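Side-chain contacts in extracellular solute-binding protein family 1 (Alicyclobacillus acidocaldarius subsp. acidocaldarius, PDB 4OVJ), which probably binds an extracellular solute and delivers it to an ABC transporter for uptake: residues S212-Y217 / E403-E408; A385-A390 / G394-Q399. All coordinates share one frame; numbering follows the deposited sequence. Where two conformers were deposited one is given.

In the fold
Contacts 1 and 2 lie about 10 Å apart, centre to centre, and share helix 398-414: contact 1 packs one of its turns against helix 211-226, and contact 2 joins the turn leading into it to the end of helix 377-392. Contact 1 is buried and wholly apolar, with no hydrogen bond between its segments. Contact 2 sits at the surface and rests on one good backbone bond and one weak one to a single carbonyl, beside which a glutamate lies against alanine. The two meet through Met387, whose CE packs against both Leu214 and Phe405, so the apolar layer of the three helices continues from the buried contact towards the chain reversal at the surface.

Contact 1 (S212-Y217 / E403-E408); sequences STLVSY and EQFMQE
Leu214 and Phe405 both carry CG anti to the backbone N (chi1 177° and 164°), which swings the leucine branch and the phenyl ring out from their helices until the two side chains cross at about a right angle. This is helix-to-helix packing in the periplasmic-binding-protein fold of the solute-binding family, joining helix 211-226 to the C-terminal helix 398-414, two elements far apart in sequence. Leu214 is the one residue of 212-217 to touch 403-408, and its CD2 methyl does the work. That methyl comes to 4.2 Å from Phe405 CD2, meeting the ring obliquely. Beside the ring, Met406, a selenomethionine, brings its CG to 4.3 Å from the same Leu214 CD2. A single methyl is thus met by side chains of two consecutive residues, at distances that mean ordinary van der Waals packing and a small shared surface of 108 Å².

The pocket is completed from outside the two segments: helix 377-392 supplies Phe384 and Met387, both of which touch Leu214 and Phe405, and the Phe384 ring meets that of Phe405 edge-to-face. Leu214 also touches Phe188 of helix 185-194 and, together with Val215, rests on Ala402, one turn before Phe405 and Met406 in helix 398-414.

Away from the apolar contact, Tyr217 packs edge-to-face with Phe188 and Trp191, while its OH is hydrogen-bonded to Thr187 OG1 and Ser184 N. Ser216 OG turns back on its own helix. There it donates to Thr213 O at 3.0 Å, approaching 39° above the carbonyl plane, from the same face as Tyr217 N, which bonds to that oxygen at 3.3 Å.

Contact 2 (A385-A390 / G394-Q399); sequences ANMVQA and GKETPQ
The carbonyl of Ala390 receives the returning backbone: Lys395 N donates to Ala390 O at 2.9 Å, nearly along the C=O axis (C=O...N angle 164°), and Glu396 N adds a weak bond of 3.5 Å to the same oxygen. Lys395 also sets its CB 3.5 Å from Ala390 O, although the rest of its chain leads away. The closer side-chain contacts of Ala390 CB are with Glu396. With CG held between the backbone N and the carbonyl carbon (chi1 58°) and the chain extended beyond it, the glutamate lays its carboxylate beside Ala390, OE1 standing 3.5 Å from Ala390 CB. Farther along, the same OE1 approaches CG of Met387, a selenomethionine, at 3.9 Å. Helix 377-392 ends here in a Schellman motif, with Gly394 at positive phi (82°) as the first residue to leave the helical conformation. The chain then reverses in a short turn to Thr397, the N-cap of helix 398-414, whose OG1 is hydrogen-bonded to Gln400 N. An alanine in place of Glu396 would strip away CG and the carboxylate and would probably leave Ala390 CB and Met387 CG without their cover from the turn. Past the glutamate, Met387 bends at chi2 and chi3 and packs on Leu218 of helix 211-226, which also touches Pro398 in the first turn of helix 398-414.

Contact 1 (S212-Y217 / E403-E408)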
ATOM      1  N   SER A 212      -3.652  17.336 -19.481  0.50 14.28           N
ATOM      2  CA  SER A 212      -4.607  18.110 -18.709  0.50 15.70           C
ATOM      3  C   SER A 212      -4.714  17.620 -17.266  0.50 14.24           C
ATOM      4  O   SER A 212      -4.731  18.403 -16.319  0.50 13.09           O
ATOM      5  CB  SER A 212      -5.968  18.004 -19.379  0.50 17.70           C
ATOM      6  OG  SER A 212      -6.846  18.941 -18.830  0.50 21.82           O
ATOM      7  N   THR A 213      -4.789  16.307 -17.109  1.00 12.71           N
ATOM      8  CA  THR A 213      -4.898  15.689 -15.786  1.00 11.00           C
ATOM      9  C   THR A 213      -3.675  15.989 -14.917  1.00  9.78           C
ATOM     10  O   THR A 213      -3.798  16.307 -13.730  1.00 10.90           O
ATOM     11  CB  THR A 213      -5.051  14.187 -15.955  1.00 10.11           C
ATOM     12  OG1 THR A 213      -6.230  13.942 -16.729  1.00 11.22           O
ATOM     13  CG2 THR A 213      -5.129  13.480 -14.600  1.00  9.85           C
ATOM     14  N   LEU A 214      -2.493  15.910 -15.514  1.00  8.86           N
ATOM     15  CA  LEU A 214      -1.271  16.209 -14.775  1.00  8.40           C
ATOM     16  C   LEU A 214      -1.153  17.701 -14.475  1.00  8.83           C
ATOM     17  O   LEU A 214      -0.798  18.080 -13.375  1.00  9.37           O
ATOM     18  CB  LEU A 214      -0.039  15.713 -15.519  1.00  9.12           C
ATOM     19  CG  LEU A 214       1.328  16.012 -14.905  1.00  9.34           C
ATOM     20  CD1 LEU A 214       1.380  15.557 -13.460  1.00  9.63           C
ATOM     21  CD2 LEU A 214       2.387  15.310 -15.744  1.00  9.69           C
ATOM     22  N   VAL A 215      -1.478  18.549 -15.445  1.00  9.91           N
ATOM     23  CA  VAL A 215      -1.404  19.992 -15.217  1.00 10.24           C
ATOM     24  C   VAL A 215      -2.375  20.443 -14.119  1.00  9.42           C
ATOM     25  O   VAL A 215      -2.028  21.301 -13.307  1.00  9.64           O
ATOM     26  CB  VAL A 215      -1.623  20.792 -16.520  1.00 11.32           C
ATOM     27  CG1 VAL A 215      -1.729  22.284 -16.230  1.00 12.19           C
ATOM     28  CG2 VAL A 215      -0.463  20.541 -17.466  1.00 11.33           C
ATOM     29  N   SER A 216      -3.566  19.858 -14.066  1.00  9.21           N
ATOM     30  CA  SER A 216      -4.525  20.256 -13.023  1.00  9.06           C
ATOM     31  C   SER A 216      -4.002  19.871 -11.629  1.00  8.74           C
ATOM     32  O   SER A 216      -4.161  20.621 -10.659  1.00  8.92           O
ATOM     33  CB  SER A 216      -5.929  19.706 -13.296  1.00 10.74           C
ATOM     34  OG  SER A 216      -5.970  18.297 -13.197  1.00 13.16           O
ATOM     35  N   TYR A 217      -3.342  18.720 -11.541  1.00  8.02           N
ATOM     36  CA  TYR A 217      -2.708  18.292 -10.286  1.00  7.47           C
ATOM     37  C   TYR A 217      -1.595  19.249  -9.901  1.00  7.49           C
ATOM     38  O   TYR A 217      -1.525  19.742  -8.766  1.00  7.32           O
ATOM     39  CB  TYR A 217      -2.161  16.891 -10.487  1.00  7.39           C
ATOM     40  CG  TYR A 217      -1.260  16.310  -9.431  1.00  7.88           C
ATOM     41  CD1 TYR A 217      -1.772  15.619  -8.352  1.00  8.11           C
ATOM     42  CD2 TYR A 217       0.110  16.362  -9.571  1.00  8.39           C
ATOM     43  CE1 TYR A 217      -0.948  15.025  -7.412  1.00  8.46           C
ATOM     44  CE2 TYR A 217       0.946  15.776  -8.646  1.00  8.96           C
ATOM     45  CZ  TYR A 217       0.407  15.102  -7.568  1.00  8.23           C
ATOM     46  OH  TYR A 217       1.237  14.493  -6.673  1.00 10.09           O
ATOM     47  N   GLU A 403       4.498  18.423 -20.120  0.50 18.51           N
ATOM     48  CA  GLU A 403       4.836  18.047 -21.499  0.50 21.37           C
ATOM     49  C   GLU A 403       6.167  17.337 -21.606  0.50 20.32           C
ATOM     50  O   GLU A 403       6.281  16.306 -22.266  0.50 21.93           O
ATOM     51  CB  GLU A 403       4.845  19.268 -22.416  0.50 26.76           C
ATOM     52  CG  GLU A 403       3.482  19.504 -23.011  0.50 30.44           C
ATOM     53  CD  GLU A 403       3.503  20.125 -24.394  0.50 34.05           C
ATOM     54  OE1 GLU A 403       4.459  20.863 -24.709  0.50 28.48           O
ATOM     55  OE2 GLU A 403       2.541  19.870 -25.158  0.50 32.33           O
ATOM     56  N   GLN A 404       7.167  17.896 -20.938  1.00 20.29           N
ATOM     57  CA  GLN A 404       8.520  17.362 -20.961  1.00 23.20           C
ATOM     58  C   GLN A 404       8.574  15.978 -20.322  1.00 21.70           C
ATOM     59  O   GLN A 404       9.116  15.035 -20.905  1.00 24.44           O
ATOM     60  CB  GLN A 404       9.463  18.330 -20.232  1.00 28.17           C
ATOM     61  CG  GLN A 404      10.934  17.971 -20.320  1.00 33.89           C
ATOM     62  CD  GLN A 404      11.844  19.133 -19.940  1.00 39.37           C
ATOM     63  OE1 GLN A 404      12.151  19.334 -18.767  1.00 45.65           O
ATOM     64  NE2 GLN A 404      12.288  19.897 -20.937  1.00 44.39           N
ATOM     65  N   PHE A 405       7.985  15.853 -19.137  1.00 19.69           N
ATOM     66  CA  PHE A 405       7.970  14.575 -18.432  1.00 17.64           C
ATOM     67  C   PHE A 405       7.280  13.474 -19.238  1.00 16.37           C
ATOM     68  O   PHE A 405       7.766  12.350 -19.289  1.00 18.44           O
ATOM     69  CB  PHE A 405       7.307  14.678 -17.049  1.00 15.79           C
ATOM     70  CG  PHE A 405       6.941  13.337 -16.480  1.00 15.75           C
ATOM     71  CD1 PHE A 405       7.916  12.532 -15.911  1.00 15.61           C
ATOM     72  CD2 PHE A 405       5.643  12.850 -16.573  1.00 15.50           C
ATOM     73  CE1 PHE A 405       7.607  11.277 -15.421  1.00 14.79           C
ATOM     74  CE2 PHE A 405       5.329  11.594 -16.085  1.00 14.66           C
ATOM     75  CZ  PHE A 405       6.312  10.808 -15.507  1.00 14.62           C
HETATM   76  N   MSE A 406       6.140  13.805 -19.839  1.00 17.32           N
HETATM   77  CA  MSE A 406       5.318  12.822 -20.552  1.00 17.06           C
HETATM   78  C   MSE A 406       5.988  12.361 -21.811  1.00 17.87           C
HETATM   79  O   MSE A 406       5.954  11.168 -22.123  1.00 19.16           O
HETATM   80  CB  MSE A 406       3.957  13.412 -20.879  1.00 17.87           C
HETATM   81  CG  MSE A 406       3.119  13.487 -19.615  1.00 16.73           C
HETATM   82 SE   MSE A 406       1.378  14.287 -20.003  1.00 19.46          SE
HETATM   83  CE  MSE A 406       0.639  12.712 -20.938  1.00 20.45           C
ATOM     84  N   GLN A 407       6.609  13.283 -22.545  1.00 20.78           N
ATOM     85  CA  GLN A 407       7.329  12.917 -23.766  1.00 20.56           C
ATOM     86  C   GLN A 407       8.462  11.951 -23.412  1.00 20.80           C
ATOM     87  O   GLN A 407       8.635  10.916 -24.056  1.00 24.57           O
ATOM     88  CB  GLN A 407       7.895  14.164 -24.453  1.00 24.17           C
ATOM     89  CG  GLN A 407       8.551  13.894 -25.798  1.00 29.15           C
ATOM     90  CD  GLN A 407       9.351  15.082 -26.309  1.00 35.75           C
ATOM     91  OE1 GLN A 407       9.745  15.972 -25.544  1.00 37.85           O
ATOM     92  NE2 GLN A 407       9.612  15.093 -27.612  1.00 41.46           N
ATOM     93  N   GLU A 408       9.208  12.293 -22.367  1.00 20.55           N
ATOM     94  CA  GLU A 408      10.324  11.479 -21.892  1.00 23.46           C
ATOM     95  C   GLU A 408       9.890  10.072 -21.488  1.00 21.31           C
ATOM     96  O   GLU A 408      10.478   9.083 -21.940  1.00 25.12           O
ATOM     97  CB  GLU A 408      11.015  12.183 -20.722  1.00 27.25           C
ATOM     98  CG  GLU A 408      12.092  11.371 -20.020  1.00 35.38           C
ATOM     99  CD  GLU A 408      13.002  12.212 -19.126  1.00 41.20           C
ATOM    100  OE1 GLU A 408      13.950  11.636 -18.546  1.00 51.46           O
ATOM    101  OE2 GLU A 408      12.777  13.437 -18.996  1.00 49.58           O
TER

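Contact 2 (A385-A390 / G394-Q399)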
ATOM      1  N   ALA A 385       9.502  12.895 -10.000  1.00 13.20           N
ATOM      2  CA  ALA A 385       9.951  13.650  -8.828  1.00 14.17           C
ATOM      3  C   ALA A 385      10.855  14.820  -9.245  1.00 14.72           C
ATOM      4  O   ALA A 385      10.732  15.926  -8.735  1.00 14.81           O
ATOM      5  CB  ALA A 385      10.671  12.731  -7.862  1.00 14.62           C
ATOM      6  N   ASN A 386      11.734  14.584 -10.206  1.00 15.83           N
ATOM      7  CA  ASN A 386      12.635  15.640 -10.669  1.00 16.34           C
ATOM      8  C   ASN A 386      11.859  16.760 -11.372  1.00 15.29           C
ATOM      9  O   ASN A 386      12.156  17.948 -11.194  1.00 15.40           O
ATOM     10  CB  ASN A 386      13.706  15.052 -11.588  1.00 18.20           C
ATOM     11  CG  ASN A 386      14.691  14.154 -10.847  1.00 21.23           C
ATOM     12  OD1 ASN A 386      14.741  14.133  -9.623  1.00 26.54           O
ATOM     13  ND2 ASN A 386      15.481  13.411 -11.596  1.00 24.08           N
HETATM   14  N   MSE A 387      10.841  16.385 -12.147  1.00 14.83           N
HETATM   15  CA  MSE A 387       9.992  17.378 -12.810  1.00 12.30           C
HETATM   16  C   MSE A 387       9.215  18.159 -11.783  1.00 14.10           C
HETATM   17  O   MSE A 387       9.101  19.382 -11.882  1.00 15.49           O
HETATM   18  CB  MSE A 387       9.070  16.710 -13.816  1.00 15.24           C
HETATM   19  CG  MSE A 387       8.223  17.730 -14.557  1.00 15.25           C
HETATM   20 SE   MSE A 387       6.513  18.037 -13.600  0.70 13.71          SE
HETATM   21  CE  MSE A 387       5.741  16.298 -13.955  1.00 14.60           C
ATOM     22  N   VAL A 388       8.663  17.466 -10.794  1.00 13.38           N
ATOM     23  CA  VAL A 388       7.902  18.127  -9.738  1.00 14.06           C
ATOM     24  C   VAL A 388       8.789  19.136  -9.025  1.00 14.92           C
ATOM     25  O   VAL A 388       8.376  20.266  -8.776  1.00 16.09           O
ATOM     26  CB  VAL A 388       7.317  17.112  -8.734  1.00 14.72           C
ATOM     27  CG1 VAL A 388       6.860  17.799  -7.451  1.00 17.26           C
ATOM     28  CG2 VAL A 388       6.167  16.363  -9.388  1.00 15.47           C
ATOM     29  N   GLN A 389      10.012  18.724  -8.709  0.50 15.37           N
ATOM     30  CA  GLN A 389      10.977  19.606  -8.061  0.50 17.05           C
ATOM     31  C   GLN A 389      11.269  20.848  -8.920  0.50 15.32           C
ATOM     32  O   GLN A 389      11.313  21.958  -8.397  0.50 16.23           O
ATOM     33  CB  GLN A 389      12.260  18.829  -7.745  0.50 20.59           C
ATOM     34  CG  GLN A 389      13.341  19.622  -7.032  0.50 25.54           C
ATOM     35  CD  GLN A 389      14.533  18.755  -6.667  0.50 33.84           C
ATOM     36  OE1 GLN A 389      14.683  17.639  -7.170  0.50 41.31           O
ATOM     37  NE2 GLN A 389      15.385  19.259  -5.787  0.50 37.41           N
ATOM     38  N   ALA A 390      11.442  20.661 -10.232  1.00 15.17           N
ATOM     39  CA  ALA A 390      11.655  21.792 -11.164  1.00 16.11           C
ATOM     40  C   ALA A 390      10.486  22.764 -11.194  1.00 15.56           C
ATOM     41  O   ALA A 390      10.679  23.975 -11.231  1.00 17.16           O
ATOM     42  CB  ALA A 390      11.943  21.288 -12.574  1.00 17.52           C
ATOM     43  N   GLY A 394      10.208  26.681  -9.624  1.00 23.13           N
ATOM     44  CA  GLY A 394       9.864  27.730 -10.569  1.00 23.61           C
ATOM     45  C   GLY A 394      10.757  27.722 -11.794  1.00 25.30           C
ATOM     46  O   GLY A 394      10.785  28.692 -12.549  1.00 26.10           O
ATOM     47  N   LYS A 395      11.482  26.628 -12.001  1.00 26.23           N
ATOM     48  CA  LYS A 395      12.357  26.499 -13.162  1.00 27.66           C
ATOM     49  C   LYS A 395      11.577  26.217 -14.439  1.00 28.63           C
ATOM     50  O   LYS A 395      12.026  26.564 -15.521  1.00 32.11           O
ATOM     51  CB  LYS A 395      13.401  25.412 -12.922  1.00 24.95           C
ATOM     52  CG  LYS A 395      14.502  25.837 -11.957  1.00 34.66           C
ATOM     53  CD  LYS A 395      15.577  24.763 -11.833  1.00 41.13           C
ATOM     54  CE  LYS A 395      16.902  25.338 -11.364  1.00 45.26           C
ATOM     55  NZ  LYS A 395      16.838  25.802  -9.951  1.00 47.94           N
ATOM     56  N   GLU A 396      10.417  25.577 -14.324  1.00 27.55           N
ATOM     57  CA  GLU A 396       9.512  25.473 -15.469  1.00 27.15           C
ATOM     58  C   GLU A 396       8.063  25.531 -15.035  1.00 24.67           C
ATOM     59  O   GLU A 396       7.749  25.289 -13.868  1.00 23.24           O
ATOM     60  CB  GLU A 396       9.786  24.212 -16.278  1.00 31.89           C
ATOM     61  CG  GLU A 396       9.669  22.910 -15.510  1.00 36.10           C
ATOM     62  CD  GLU A 396      10.183  21.715 -16.307  1.00 45.29           C
ATOM     63  OE1 GLU A 396      10.538  20.690 -15.681  1.00 56.83           O
ATOM     64  OE2 GLU A 396      10.230  21.795 -17.559  1.00 50.11           O
ATOM     65  N   THR A 397       7.192  25.865 -15.985  1.00 20.98           N
ATOM     66  CA  THR A 397       5.764  25.956 -15.716  1.00 20.84           C
ATOM     67  C   THR A 397       5.200  24.549 -15.584  1.00 19.05           C
ATOM     68  O   THR A 397       5.793  23.583 -16.072  1.00 19.16           O
ATOM     69  CB  THR A 397       4.964  26.696 -16.818  1.00 24.21           C
ATOM     70  OG1 THR A 397       5.013  25.962 -18.053  1.00 24.71           O
ATOM     71  CG2 THR A 397       5.491  28.121 -17.030  1.00 24.84           C
ATOM     72  N   PRO A 398       4.045  24.432 -14.925  1.00 16.89           N
ATOM     73  CA  PRO A 398       3.338  23.160 -14.877  1.00 16.49           C
ATOM     74  C   PRO A 398       3.135  22.543 -16.248  1.00 16.80           C
ATOM     75  O   PRO A 398       3.393  21.341 -16.429  1.00 16.31           O
ATOM     76  CB  PRO A 398       2.008  23.549 -14.242  1.00 17.24           C
ATOM     77  CG  PRO A 398       2.424  24.598 -13.252  1.00 16.54           C
ATOM     78  CD  PRO A 398       3.430  25.420 -14.022  1.00 16.93           C
ATOM     79  N   GLN A 399       2.684  23.343 -17.208  1.00 16.95           N
ATOM     80  CA  GLN A 399       2.424  22.813 -18.546  1.00 18.17           C
ATOM     81  C   GLN A 399       3.720  22.349 -19.193  1.00 17.42           C
ATOM     82  O   GLN A 399       3.743  21.287 -19.826  1.00 17.01           O
ATOM     83  CB  GLN A 399       1.700  23.825 -19.429  1.00 20.09           C
ATOM     84  CG  GLN A 399       1.159  23.243 -20.736  1.00 24.19           C
ATOM     85  CD  GLN A 399       2.199  23.040 -21.829  1.00 26.55           C
ATOM     86  OE1 GLN A 399       2.050  22.153 -22.679  1.00 30.24           O
ATOM     87  NE2 GLN A 399       3.243  23.858 -21.830  1.00 24.29           N
TER